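PDB 2QMA: diaminobutyrate-pyruvate transaminase and L-2,4-diaminobutyrate decarboxylase from Vibrio parahaemolyticus, which probably uses pyridoxal 5'-phosphate for transamination and for decarboxylation of 2,4-diaminobutyrate, this chain being its C-terminal decarboxylase domain. Local coordinates for residues P110-A115 and L326-I331; K144-L149 and K158-F163; T330-A335 and R374-K379. One frame throughout, in Å; residues are numbered along the deposited sequence.

Contact 1. Residues P110-A115 and L326-I331; sequences PPLMPA and LFYQTI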
ATOM      1  N   PRO A 110      15.648   7.206   6.800  1.00 20.00           N
ATOM      2  CA  PRO A 110      16.543   7.250   5.642  1.00 19.27           C
ATOM      3  C   PRO A 110      16.689   5.794   5.120  1.00 18.62           C
ATOM      4  O   PRO A 110      16.950   4.862   5.905  1.00 19.51           O
ATOM      5  CB  PRO A 110      17.850   7.830   6.216  1.00 19.17           C
ATOM      6  CG  PRO A 110      17.852   7.406   7.691  1.00 20.20           C
ATOM      7  CD  PRO A 110      16.363   7.413   8.082  1.00 20.04           C
ATOM      8  N   PRO A 111      16.434   5.589   3.819  1.00 18.06           N
ATOM      9  CA  PRO A 111      16.351   4.239   3.230  1.00 17.48           C
ATOM     10  C   PRO A 111      17.691   3.497   3.117  1.00 17.94           C
ATOM     11  O   PRO A 111      18.690   4.054   2.686  1.00 17.74           O
ATOM     12  CB  PRO A 111      15.738   4.484   1.841  1.00 17.01           C
ATOM     13  CG  PRO A 111      16.109   5.888   1.525  1.00 18.62           C
ATOM     14  CD  PRO A 111      16.157   6.648   2.835  1.00 16.70           C
ATOM     15  N   LEU A 112      17.670   2.241   3.540  1.00 17.68           N
ATOM     16  CA  LEU A 112      18.789   1.368   3.425  1.00 17.53           C
ATOM     17  C   LEU A 112      19.023   1.043   1.962  1.00 17.05           C
ATOM     18  O   LEU A 112      18.101   0.785   1.202  1.00 16.59           O
ATOM     19  CB  LEU A 112      18.539   0.073   4.198  1.00 17.41           C
ATOM     20  CG  LEU A 112      19.272  -0.180   5.538  1.00 19.40           C
ATOM     21  CD1 LEU A 112      19.195  -1.667   5.871  1.00 18.64           C
ATOM     22  CD2 LEU A 112      20.723   0.346   5.624  1.00 17.66           C
HETATM   23  N   MSE A 113      20.276   1.005   1.587  1.00 16.93           N
HETATM   24  CA  MSE A 113      20.646   0.709   0.206  1.00 16.73           C
HETATM   25  C   MSE A 113      20.018  -0.570  -0.347  1.00 16.11           C
HETATM   26  O   MSE A 113      19.548  -0.570  -1.488  1.00 15.29           O
HETATM   27  CB  MSE A 113      22.165   0.655   0.065  1.00 16.38           C
HETATM   28  CG  MSE A 113      22.623   0.801  -1.380  1.00 19.52           C
HETATM   29 SE   MSE A 113      22.352   2.616  -1.962  0.70 20.94          SE
HETATM   30  CE  MSE A 113      23.846   3.439  -0.965  1.00 18.43           C
ATOM     31  N   PRO A 114      20.043  -1.674   0.425  1.00 16.03           N
ATOM     32  CA  PRO A 114      19.391  -2.897  -0.033  1.00 15.36           C
ATOM     33  C   PRO A 114      17.892  -2.781  -0.305  1.00 15.23           C
ATOM     34  O   PRO A 114      17.405  -3.438  -1.222  1.00 14.77           O
ATOM     35  CB  PRO A 114      19.659  -3.903   1.105  1.00 15.28           C
ATOM     36  CG  PRO A 114      20.124  -3.118   2.242  1.00 16.07           C
ATOM     37  CD  PRO A 114      20.788  -1.909   1.686  1.00 16.49           C
ATOM     38  N   ALA A 115      17.192  -1.962   0.479  1.00 14.77           N
ATOM     39  CA  ALA A 115      15.783  -1.639   0.166  1.00 14.25           C
ATOM     40  C   ALA A 115      15.653  -0.833  -1.139  1.00 14.55           C
ATOM     41  O   ALA A 115      14.787  -1.132  -1.948  1.00 14.70           O
ATOM     42  CB  ALA A 115      15.134  -0.940   1.302  1.00 14.87           C
ATOM     43  N   LEU A 326      12.220   1.744  11.834  1.00 20.72           N
ATOM     44  CA  LEU A 326      13.568   1.556  12.332  1.00 19.99           C
ATOM     45  C   LEU A 326      14.337   0.445  11.609  1.00 19.30           C
ATOM     46  O   LEU A 326      15.550   0.298  11.793  1.00 19.72           O
ATOM     47  CB  LEU A 326      13.478   1.275  13.833  1.00 21.44           C
ATOM     48  CG  LEU A 326      14.572   1.578  14.841  1.00 21.22           C
ATOM     49  CD1 LEU A 326      15.275   2.926  14.669  1.00 19.87           C
ATOM     50  CD2 LEU A 326      13.989   1.350  16.275  1.00 18.21           C
ATOM     51  N   PHE A 327      13.659  -0.328  10.763  1.00 18.07           N
ATOM     52  CA  PHE A 327      14.384  -1.291   9.891  1.00 17.92           C
ATOM     53  C   PHE A 327      14.924  -0.657   8.587  1.00 16.88           C
ATOM     54  O   PHE A 327      15.555  -1.338   7.761  1.00 17.17           O
ATOM     55  CB  PHE A 327      13.493  -2.453   9.488  1.00 18.80           C
ATOM     56  CG  PHE A 327      13.155  -3.443  10.603  1.00 20.28           C
ATOM     57  CD1 PHE A 327      13.826  -4.672  10.707  1.00 23.15           C
ATOM     58  CD2 PHE A 327      12.078  -3.192  11.468  1.00 22.38           C
ATOM     59  CE1 PHE A 327      13.459  -5.622  11.691  1.00 19.36           C
ATOM     60  CE2 PHE A 327      11.720  -4.103  12.442  1.00 18.26           C
ATOM     61  CZ  PHE A 327      12.399  -5.335  12.550  1.00 20.56           C
ATOM     62  N   TYR A 328      14.656   0.634   8.404  1.00 15.22           N
ATOM     63  CA  TYR A 328      15.185   1.425   7.269  1.00 16.00           C
ATOM     64  C   TYR A 328      14.732   1.039   5.857  1.00 15.36           C
ATOM     65  O   TYR A 328      15.348   1.454   4.868  1.00 14.64           O
ATOM     66  CB  TYR A 328      16.710   1.384   7.306  1.00 15.64           C
ATOM     67  CG  TYR A 328      17.276   1.780   8.646  1.00 17.50           C
ATOM     68  CD1 TYR A 328      17.156   3.096   9.115  1.00 17.69           C
ATOM     69  CD2 TYR A 328      18.019   0.867   9.402  1.00 19.50           C
ATOM     70  CE1 TYR A 328      17.721   3.490  10.334  1.00 17.85           C
ATOM     71  CE2 TYR A 328      18.614   1.264  10.646  1.00 18.94           C
ATOM     72  CZ  TYR A 328      18.433   2.576  11.093  1.00 18.59           C
ATOM     73  OH  TYR A 328      18.977   2.973  12.289  1.00 20.54           O
ATOM     74  N   GLN A 329      13.664   0.247   5.759  1.00 15.33           N
ATOM     75  CA  GLN A 329      13.119  -0.111   4.459  1.00 14.72           C
ATOM     76  C   GLN A 329      12.354   1.079   3.858  1.00 15.04           C
ATOM     77  O   GLN A 329      11.793   1.887   4.598  1.00 14.92           O
ATOM     78  CB  GLN A 329      12.205  -1.364   4.584  1.00 14.65           C
ATOM     79  CG  GLN A 329      12.948  -2.543   5.268  1.00 16.44           C
ATOM     80  CD  GLN A 329      14.290  -2.872   4.584  1.00 15.54           C
ATOM     81  OE1 GLN A 329      14.316  -3.476   3.512  1.00 18.19           O
ATOM     82  NE2 GLN A 329      15.397  -2.447   5.194  1.00 17.32           N
ATOM     83  N   THR A 330      12.292   1.161   2.529  1.00 14.27           N
ATOM     84  CA  THR A 330      11.460   2.163   1.879  1.00 15.03           C
ATOM     85  C   THR A 330       9.939   1.933   2.133  1.00 15.45           C
ATOM     86  O   THR A 330       9.452   0.782   2.228  1.00 14.91           O
ATOM     87  CB  THR A 330      11.698   2.211   0.360  1.00 14.81           C
ATOM     88  OG1 THR A 330      11.598   0.895  -0.158  1.00 14.15           O
ATOM     89  CG2 THR A 330      13.109   2.789  -0.015  1.00 16.28           C
ATOM     90  N   ILE A 331       9.192   3.024   2.248  1.00 16.32           N
ATOM     91  CA  ILE A 331       7.718   2.908   2.293  1.00 16.57           C
ATOM     92  C   ILE A 331       7.181   2.268   1.009  1.00 16.83           C
ATOM     93  O   ILE A 331       7.661   2.624  -0.052  1.00 15.78           O
ATOM     94  CB  ILE A 331       7.076   4.295   2.510  1.00 16.54           C
ATOM     95  CG1 ILE A 331       7.546   4.890   3.850  1.00 18.85           C
ATOM     96  CG2 ILE A 331       5.527   4.232   2.400  1.00 17.03           C
ATOM     97  CD1 ILE A 331       7.633   6.421   3.787  1.00 21.46           C
TER

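Contact 2. Residues K144-L149 and K158-F163; sequences KVVNWL and KADGIF. With EDO (1,2-ethanediol), chain C.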
ATOM      1  N   LYS A 144       8.869 -16.937   3.237  1.00 13.81           N
ATOM      2  CA  LYS A 144      10.193 -17.137   3.844  1.00 14.01           C
ATOM      3  C   LYS A 144      10.472 -16.028   4.888  1.00 13.82           C
ATOM      4  O   LYS A 144      10.900 -16.318   6.014  1.00 13.07           O
ATOM      5  CB  LYS A 144      11.267 -17.113   2.731  1.00 13.62           C
ATOM      6  CG  LYS A 144      12.735 -17.022   3.173  1.00 14.01           C
ATOM      7  CD  LYS A 144      13.171 -18.111   4.165  1.00 15.93           C
ATOM      8  CE  LYS A 144      14.709 -18.160   4.236  1.00 14.48           C
ATOM      9  NZ  LYS A 144      15.244 -19.047   5.352  1.00 16.19           N
ATOM     10  N   VAL A 145      10.275 -14.768   4.467  1.00 14.75           N
ATOM     11  CA  VAL A 145      10.541 -13.601   5.327  1.00 14.84           C
ATOM     12  C   VAL A 145       9.570 -13.636   6.513  1.00 15.83           C
ATOM     13  O   VAL A 145       9.963 -13.369   7.670  1.00 15.50           O
ATOM     14  CB  VAL A 145      10.397 -12.261   4.547  1.00 15.21           C
ATOM     15  CG1 VAL A 145      10.358 -11.054   5.499  1.00 13.46           C
ATOM     16  CG2 VAL A 145      11.467 -12.090   3.482  1.00 13.27           C
ATOM     17  N   VAL A 146       8.302 -13.970   6.226  1.00 15.67           N
ATOM     18  CA  VAL A 146       7.288 -14.082   7.296  1.00 14.95           C
ATOM     19  C   VAL A 146       7.707 -15.150   8.329  1.00 15.40           C
ATOM     20  O   VAL A 146       7.620 -14.929   9.551  1.00 13.84           O
ATOM     21  CB  VAL A 146       5.855 -14.366   6.739  1.00 14.43           C
ATOM     22  CG1 VAL A 146       4.951 -14.848   7.877  1.00 17.05           C
ATOM     23  CG2 VAL A 146       5.244 -13.072   6.159  1.00 13.20           C
ATOM     24  N   ASN A 147       8.102 -16.325   7.826  1.00 14.91           N
ATOM     25  CA  ASN A 147       8.539 -17.426   8.692  1.00 16.48           C
ATOM     26  C   ASN A 147       9.721 -17.011   9.553  1.00 15.69           C
ATOM     27  O   ASN A 147       9.770 -17.307  10.755  1.00 16.43           O
ATOM     28  CB  ASN A 147       8.924 -18.661   7.857  1.00 15.44           C
ATOM     29  CG  ASN A 147       7.729 -19.336   7.196  1.00 17.50           C
ATOM     30  OD1 ASN A 147       7.923 -20.166   6.318  1.00 19.43           O
ATOM     31  ND2 ASN A 147       6.504 -19.004   7.620  1.00 14.44           N
ATOM     32  N   TRP A 148      10.663 -16.305   8.931  1.00 15.74           N
ATOM     33  CA  TRP A 148      11.855 -15.794   9.621  1.00 15.61           C
ATOM     34  C   TRP A 148      11.414 -14.835  10.753  1.00 15.32           C
ATOM     35  O   TRP A 148      11.891 -14.915  11.886  1.00 13.71           O
ATOM     36  CB  TRP A 148      12.771 -15.080   8.595  1.00 15.61           C
ATOM     37  CG  TRP A 148      14.046 -14.506   9.134  1.00 14.41           C
ATOM     38  CD1 TRP A 148      15.187 -15.186   9.422  1.00 15.05           C
ATOM     39  CD2 TRP A 148      14.299 -13.122   9.448  1.00 15.46           C
ATOM     40  NE1 TRP A 148      16.128 -14.325   9.921  1.00 18.12           N
ATOM     41  CE2 TRP A 148      15.617 -13.054   9.965  1.00 17.39           C
ATOM     42  CE3 TRP A 148      13.512 -11.946   9.409  1.00 17.04           C
ATOM     43  CZ2 TRP A 148      16.209 -11.844  10.367  1.00 16.20           C
ATOM     44  CZ3 TRP A 148      14.072 -10.744   9.836  1.00 16.69           C
ATOM     45  CH2 TRP A 148      15.422 -10.695  10.302  1.00 14.78           C
ATOM     46  N   LEU A 149      10.492 -13.940  10.434  1.00 13.66           N
ATOM     47  CA  LEU A 149      10.027 -12.945  11.410  1.00 14.93           C
ATOM     48  C   LEU A 149       9.398 -13.647  12.607  1.00 14.46           C
ATOM     49  O   LEU A 149       9.648 -13.300  13.753  1.00 14.20           O
ATOM     50  CB  LEU A 149       8.960 -12.047  10.750  1.00 15.07           C
ATOM     51  CG  LEU A 149       9.506 -10.999   9.783  1.00 18.50           C
ATOM     52  CD1 LEU A 149       8.326 -10.315   9.049  1.00 19.26           C
ATOM     53  CD2 LEU A 149      10.391 -10.007  10.588  1.00 21.78           C
ATOM     54  N   LYS A 158       2.262 -22.486  15.585  1.00 21.41           N
ATOM     55  CA  LYS A 158       1.116 -22.126  14.742  1.00 21.19           C
ATOM     56  C   LYS A 158       1.156 -20.733  14.111  1.00 20.10           C
ATOM     57  O   LYS A 158       0.188 -20.334  13.430  1.00 21.16           O
ATOM     58  CB  LYS A 158      -0.171 -22.316  15.545  1.00 22.25           C
ATOM     59  CG  LYS A 158      -0.236 -23.686  16.174  1.00 24.89           C
ATOM     60  CD  LYS A 158      -1.668 -24.115  16.338  1.00 33.33           C
ATOM     61  CE  LYS A 158      -2.030 -24.287  17.810  1.00 35.75           C
ATOM     62  NZ  LYS A 158      -3.306 -25.048  17.907  1.00 38.57           N
ATOM     63  N   ALA A 159       2.257 -20.007  14.302  1.00 17.59           N
ATOM     64  CA  ALA A 159       2.275 -18.597  13.939  1.00 17.00           C
ATOM     65  C   ALA A 159       2.349 -18.416  12.414  1.00 16.62           C
ATOM     66  O   ALA A 159       2.767 -19.341  11.685  1.00 17.01           O
ATOM     67  CB  ALA A 159       3.386 -17.910  14.625  1.00 15.65           C
ATOM     68  N   ASP A 160       1.917 -17.251  11.944  1.00 16.34           N
ATOM     69  CA  ASP A 160       2.037 -16.886  10.524  1.00 16.61           C
ATOM     70  C   ASP A 160       1.910 -15.373  10.440  1.00 16.57           C
ATOM     71  O   ASP A 160       1.780 -14.708  11.471  1.00 15.86           O
ATOM     72  CB  ASP A 160       0.977 -17.623   9.673  1.00 16.79           C
ATOM     73  CG  ASP A 160       1.313 -17.665   8.179  1.00 21.51           C
ATOM     74  OD1 ASP A 160       2.407 -17.180   7.752  1.00 19.96           O
ATOM     75  OD2 ASP A 160       0.450 -18.230   7.444  1.00 22.39           O
ATOM     76  N   GLY A 161       1.969 -14.814   9.228  1.00 16.75           N
ATOM     77  CA  GLY A 161       1.890 -13.390   9.064  1.00 17.36           C
ATOM     78  C   GLY A 161       1.615 -13.071   7.612  1.00 18.77           C
ATOM     79  O   GLY A 161       1.565 -13.978   6.766  1.00 17.15           O
ATOM     80  N   ILE A 162       1.433 -11.790   7.321  1.00 19.03           N
ATOM     81  CA  ILE A 162       1.376 -11.318   5.946  1.00 21.38           C
ATOM     82  C   ILE A 162       1.858  -9.899   5.910  1.00 21.61           C
ATOM     83  O   ILE A 162       1.637  -9.123   6.856  1.00 24.03           O
ATOM     84  CB  ILE A 162      -0.032 -11.156   5.360  1.00 22.64           C
ATOM     85  CG1 ILE A 162      -1.118 -11.403   6.378  1.00 24.74           C
ATOM     86  CG2 ILE A 162      -0.120 -11.641   3.824  1.00 23.91           C
ATOM     87  CD1 ILE A 162      -1.239 -10.136   7.173  1.00 28.09           C
ATOM     88  N   PHE A 163       2.394  -9.513   4.767  1.00 20.84           N
ATOM     89  CA  PHE A 163       2.876  -8.159   4.616  1.00 20.00           C
ATOM     90  C   PHE A 163       1.711  -7.242   4.336  1.00 20.33           C
ATOM     91  O   PHE A 163       0.772  -7.631   3.659  1.00 21.06           O
ATOM     92  CB  PHE A 163       3.916  -8.077   3.498  1.00 19.54           C
ATOM     93  CG  PHE A 163       5.320  -8.276   3.976  1.00 18.82           C
ATOM     94  CD1 PHE A 163       5.747  -9.526   4.441  1.00 16.97           C
ATOM     95  CD2 PHE A 163       6.217  -7.186   3.988  1.00 17.17           C
ATOM     96  CE1 PHE A 163       7.082  -9.702   4.879  1.00 18.94           C
ATOM     97  CE2 PHE A 163       7.565  -7.347   4.396  1.00 20.86           C
ATOM     98  CZ  PHE A 163       7.988  -8.599   4.859  1.00 19.43           C
TER
HETATM   99  C1  EDO C 961      12.795 -20.446   7.737  1.00 25.06           C
HETATM  100  O1  EDO C 961      12.973 -20.619   6.307  1.00 24.73           O
HETATM  101  C2  EDO C 961      12.955 -19.004   8.210  1.00 24.75           C
HETATM  102  O2  EDO C 961      14.219 -18.466   7.822  1.00 24.89           O

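Contact 3. Residues T330-A335 and R374-K379; sequences TISCGA and RFDALK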
ATOM      1  N   THR A 330      12.292   1.161   2.529  1.00 14.27           N
ATOM      2  CA  THR A 330      11.460   2.163   1.879  1.00 15.03           C
ATOM      3  C   THR A 330       9.939   1.933   2.133  1.00 15.45           C
ATOM      4  O   THR A 330       9.452   0.782   2.228  1.00 14.91           O
ATOM      5  CB  THR A 330      11.698   2.211   0.360  1.00 14.81           C
ATOM      6  OG1 THR A 330      11.598   0.895  -0.158  1.00 14.15           O
ATOM      7  CG2 THR A 330      13.109   2.789  -0.015  1.00 16.28           C
ATOM      8  N   ILE A 331       9.192   3.024   2.248  1.00 16.32           N
ATOM      9  CA  ILE A 331       7.718   2.908   2.293  1.00 16.57           C
ATOM     10  C   ILE A 331       7.181   2.268   1.009  1.00 16.83           C
ATOM     11  O   ILE A 331       7.661   2.624  -0.052  1.00 15.78           O
ATOM     12  CB  ILE A 331       7.076   4.295   2.510  1.00 16.54           C
ATOM     13  CG1 ILE A 331       7.546   4.890   3.850  1.00 18.85           C
ATOM     14  CG2 ILE A 331       5.527   4.232   2.400  1.00 17.03           C
ATOM     15  CD1 ILE A 331       7.633   6.421   3.787  1.00 21.46           C
ATOM     16  N   SER A 332       6.231   1.308   1.042  1.00 15.32           N
ATOM     17  CA  SER A 332       5.670   0.619   2.220  1.00 16.95           C
ATOM     18  C   SER A 332       6.416  -0.661   2.521  1.00 16.73           C
ATOM     19  O   SER A 332       6.956  -1.336   1.615  1.00 15.93           O
ATOM     20  CB  SER A 332       4.218   0.219   1.920  1.00 15.87           C
ATOM     21  OG  SER A 332       4.142  -0.312   0.582  1.00 19.12           O
ATOM     22  N   CYS A 333       6.443  -1.034   3.796  1.00 16.63           N
ATOM     23  CA  CYS A 333       7.039  -2.312   4.159  1.00 15.92           C
ATOM     24  C   CYS A 333       6.604  -2.522   5.601  1.00 16.03           C
ATOM     25  O   CYS A 333       7.216  -1.967   6.513  1.00 16.23           O
ATOM     26  CB  CYS A 333       8.560  -2.266   4.018  1.00 15.57           C
ATOM     27  SG  CYS A 333       9.376  -3.887   3.989  1.00 18.86           S
ATOM     28  N   GLY A 334       5.527  -3.272   5.798  1.00 14.91           N
ATOM     29  CA  GLY A 334       5.106  -3.630   7.171  1.00 14.65           C
ATOM     30  C   GLY A 334       4.529  -5.035   7.164  1.00 14.27           C
ATOM     31  O   GLY A 334       4.310  -5.602   6.107  1.00 13.57           O
ATOM     32  N   ALA A 335       4.282  -5.618   8.326  1.00 13.66           N
ATOM     33  CA  ALA A 335       3.607  -6.953   8.350  1.00 12.33           C
ATOM     34  C   ALA A 335       2.786  -7.032   9.607  1.00 12.25           C
ATOM     35  O   ALA A 335       3.019  -6.294  10.556  1.00 12.35           O
ATOM     36  CB  ALA A 335       4.611  -8.065   8.365  1.00 13.46           C
ATOM     37  N   ARG A 374       1.932  -5.231  -3.651  1.00 15.48           N
ATOM     38  CA  ARG A 374       3.272  -5.180  -4.202  1.00 14.25           C
ATOM     39  C   ARG A 374       4.253  -6.035  -3.394  1.00 12.90           C
ATOM     40  O   ARG A 374       4.007  -6.416  -2.239  1.00 13.10           O
ATOM     41  CB  ARG A 374       3.772  -3.738  -4.488  1.00 14.20           C
ATOM     42  CG  ARG A 374       4.463  -3.054  -3.399  1.00 14.76           C
ATOM     43  CD  ARG A 374       4.545  -1.534  -3.531  1.00 14.61           C
ATOM     44  NE  ARG A 374       5.346  -1.047  -4.665  1.00 13.95           N
ATOM     45  CZ  ARG A 374       6.680  -0.901  -4.658  1.00 14.05           C
ATOM     46  NH1 ARG A 374       7.305  -0.437  -5.755  1.00 11.61           N
ATOM     47  NH2 ARG A 374       7.392  -1.192  -3.576  1.00 15.02           N
ATOM     48  N   PHE A 375       5.352  -6.364  -4.065  1.00 11.74           N
ATOM     49  CA  PHE A 375       6.357  -7.298  -3.558  1.00 11.67           C
ATOM     50  C   PHE A 375       7.310  -6.586  -2.562  1.00 12.13           C
ATOM     51  O   PHE A 375       8.539  -6.625  -2.710  1.00 11.47           O
ATOM     52  CB  PHE A 375       7.078  -7.898  -4.806  1.00 10.80           C
ATOM     53  CG  PHE A 375       8.096  -9.006  -4.502  1.00 11.58           C
ATOM     54  CD1 PHE A 375       8.160  -9.638  -3.257  1.00 12.46           C
ATOM     55  CD2 PHE A 375       8.960  -9.431  -5.513  1.00 13.80           C
ATOM     56  CE1 PHE A 375       9.097 -10.661  -3.009  1.00 10.25           C
ATOM     57  CE2 PHE A 375       9.904 -10.459  -5.272  1.00 12.18           C
ATOM     58  CZ  PHE A 375       9.958 -11.066  -4.016  1.00  9.36           C
ATOM     59  N   ASP A 376       6.754  -5.949  -1.539  1.00 11.38           N
ATOM     60  CA  ASP A 376       7.596  -5.278  -0.552  1.00 12.72           C
ATOM     61  C   ASP A 376       8.564  -6.209   0.261  1.00 12.21           C
ATOM     62  O   ASP A 376       9.599  -5.768   0.799  1.00 12.50           O
ATOM     63  CB  ASP A 376       6.725  -4.459   0.424  1.00 13.87           C
ATOM     64  CG  ASP A 376       6.053  -3.282  -0.248  1.00 16.07           C
ATOM     65  OD1 ASP A 376       6.753  -2.613  -1.023  1.00 14.99           O
ATOM     66  OD2 ASP A 376       4.827  -3.048  -0.020  1.00 16.55           O
ATOM     67  N   ALA A 377       8.201  -7.475   0.366  1.00 11.73           N
ATOM     68  CA  ALA A 377       8.950  -8.415   1.215  1.00 11.58           C
ATOM     69  C   ALA A 377      10.355  -8.595   0.633  1.00 11.76           C
ATOM     70  O   ALA A 377      11.272  -9.042   1.341  1.00 11.98           O
ATOM     71  CB  ALA A 377       8.225  -9.741   1.300  1.00 12.02           C
ATOM     72  N   LEU A 378      10.532  -8.216  -0.639  1.00 11.70           N
ATOM     73  CA  LEU A 378      11.856  -8.385  -1.304  1.00 11.80           C
ATOM     74  C   LEU A 378      12.872  -7.513  -0.591  1.00 13.30           C
ATOM     75  O   LEU A 378      14.005  -7.935  -0.371  1.00 14.71           O
ATOM     76  CB  LEU A 378      11.830  -8.121  -2.827  1.00 11.53           C
ATOM     77  CG  LEU A 378      13.192  -8.292  -3.571  1.00 11.19           C
ATOM     78  CD1 LEU A 378      13.660  -9.751  -3.589  1.00 10.53           C
ATOM     79  CD2 LEU A 378      13.190  -7.736  -5.037  1.00 10.47           C
ATOM     80  N   LYS A 379      12.435  -6.325  -0.157  1.00 13.47           N
ATOM     81  CA  LYS A 379      13.276  -5.398   0.574  1.00 13.59           C
ATOM     82  C   LYS A 379      13.898  -6.091   1.806  1.00 13.47           C
ATOM     83  O   LYS A 379      15.114  -6.042   1.963  1.00 12.95           O
ATOM     84  CB  LYS A 379      12.483  -4.175   1.036  1.00 13.69           C
ATOM     85  CG  LYS A 379      11.822  -3.390  -0.091  1.00 14.13           C
ATOM     86  CD  LYS A 379      10.744  -2.465   0.512  1.00 13.03           C
ATOM     87  CE  LYS A 379       9.864  -1.946  -0.537  1.00 16.96           C
ATOM     88  NZ  LYS A 379       9.031  -0.815  -0.027  1.00 16.37           N
TER
HETATM   89  O   HOH W   1       4.737  -4.064   2.867  1.00 29.37           O

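Contact 1. Residues P110-A115 and L326-I331
Leu112 and Tyr328 meet through backbone and side chain. Leu112 N donates a 2.8 Å hydrogen bond to Tyr328 O, nearly straight at 172° and in the carbonyl plane. The same oxygen takes a CA-H...O contact, with Pro111 CA 3.4 Å from Tyr328 O. Beside this hydrogen bond Leu112 CG packs 3.5 Å from Tyr328 CB, the side chains crossing obliquely. Pro111 CB rests on Thr330 CG2 at 3.6 Å, and Ala115 CB lies 3.5 Å from Gln329 OE1, whose hydrogen-bond partner is Thr383 OG1. The tip of Leu112 is looser, its CD1 3.9 Å from Gln329 NE2. The Gln329 chain bends at chi2 (-53°), and NE2 bonds Phe327 O of the same loop at 2.8 Å, near the amide plane. There is no solvent side: every touching residue is buried, Tyr328 OH and Thr330 OG1 bond Leu473 O and Glu119, and Pro110 O and Thr330 N have no modelled partner. Leu112 is the N-cap of helix 113-125, so its bond ties this helix to the loop after Lys325, the cofactor's predicted attachment site, unoccupied here. Helices 377-386 and 389-411 pack around, and Phe23 of the second subunit meets the Tyr328 ring edge-to-face.

Contact 2. Residues K144-L149 and K158-F163
In both Val145 and Val146, CG1 stands anti to the backbone N (chi1 167° and 165°), and these two methyls reach different parts of segment 158-163. Val145 CG1 comes in at the edge of the Phe163 ring, in its plane, 3.5 Å from Phe163 CZ, and the two side chains cross at about a right angle. Val146 CG1 is directed at the backbone instead and lies 3.3 Å from Gly161 N. Gly161 has no side chain, consistent with so close an approach to the main chain. The other branch, Val146 CG2, also meets the rim of the Phe163 ring, 4.0 Å from Phe163 CD1, while Leu149 CD1 approaches the ring more distantly and obliquely. Helix 136-152 thus packs on strand 160-164, an outermost strand, within this chain, of the mixed seven-stranded sheet; the local axes come within 7.6 Å and run at 129° to each other. The strand order 1-7-6-5-4-2-3, with 334-338 antiparallel to both its neighbours, is that of the large domain of fold-type I pyridoxal phosphate enzymes. At the polar end of the contact, Asp160 OD1 sits 3.5 Å from Val146 CG1, accepts a weak bond from Gly161 N and is hydrogen-bonded by Gln143 of the same helix. Glu142, one residue earlier, accepts the Phe163 amide, so polar bonds flank the apolar patch. Away from the strand, Lys144 NZ binds both oxygens of an ethanediol, probably from the crystallisation liquor, with NZ to O2 at 2.7 Å and NZ to O1 at 2.9 Å. O2 also lies at the edge of the Trp148 ring, in its plane. Lys144 NZ and Trp148 NE1 further bond Asn69 O and Asp74 OD1 of the second subunit.

Contact 3. Residues T330-A335 and R374-K379
Cys333 and Asp376 bring the two backbones closest, their CA atoms 5.6 Å apart, just after the cis peptide bond that joins Ile331 to Ser332. Asp376 CG is anti to its carbonyl carbon (chi1 -68°), and the carboxylate lies beside Ser332. Ser332 OG donates to Asp376 OD2 at 2.9 Å, from above the carboxylate plane (42° out of it). A water accepts from Gly334 N and donates to Asp376 OD2, 3.1 Å away. The other oxygen serves the cations. Arg374 NH2 meets Asp376 OD1 at 3.0 Å, nearly along its C-O axis and within the guanidinium plane, and Lys379 NZ adds a weak bond to OD1 at 3.1 Å. Extended beyond CG, the Lys379 chain carries NZ on to Thr330 O, at 2.8 Å and above the carbonyl plane. NZ also donates to Ser332 O, whose placing is less sure. Cys333 SG packs against Lys379 CD. Glu119 forms salt bridges with both Lys379 NZ and Arg374 NH2, while Arg374 NH1 and NE bond Glu119 and Ile331 O of the second subunit. Asp376 and the two Glu119 residues probably offset the charge of the buried Lys379 and Arg374, whose guanidinium comes close to its counterpart across the interface, and favour the ionised forms; the network links the loop before strand 334-338, the segment leading into helix 377-386 and the dimer interface.

How the contacts relate
All three contacts belong to the pyridoxal-dependent decarboxylase domain and border the second subunit. Contacts 1 and 3 are neighbours, with centres 10 Å apart, and Gln329 of contact 1 packs against the Lys379 backbone of contact 3. Contact 2 is 13 Å from contact 3 and 19 Å from contact 1, centre to centre. It joins contact 3 where Phe163 packs on Gly334 of the neighbouring strand 334-338 and on Ala377 of segment 374-379. Along the chain, contact 2 falls between the two segments of contact 1, and the first segment of contact 3 overlaps the second of contact 1 at Thr330 and Ile331. Together they connect an outer strand of the large sheet within this chain, helix 377-386 and the loop after the predicted cofactor lysine.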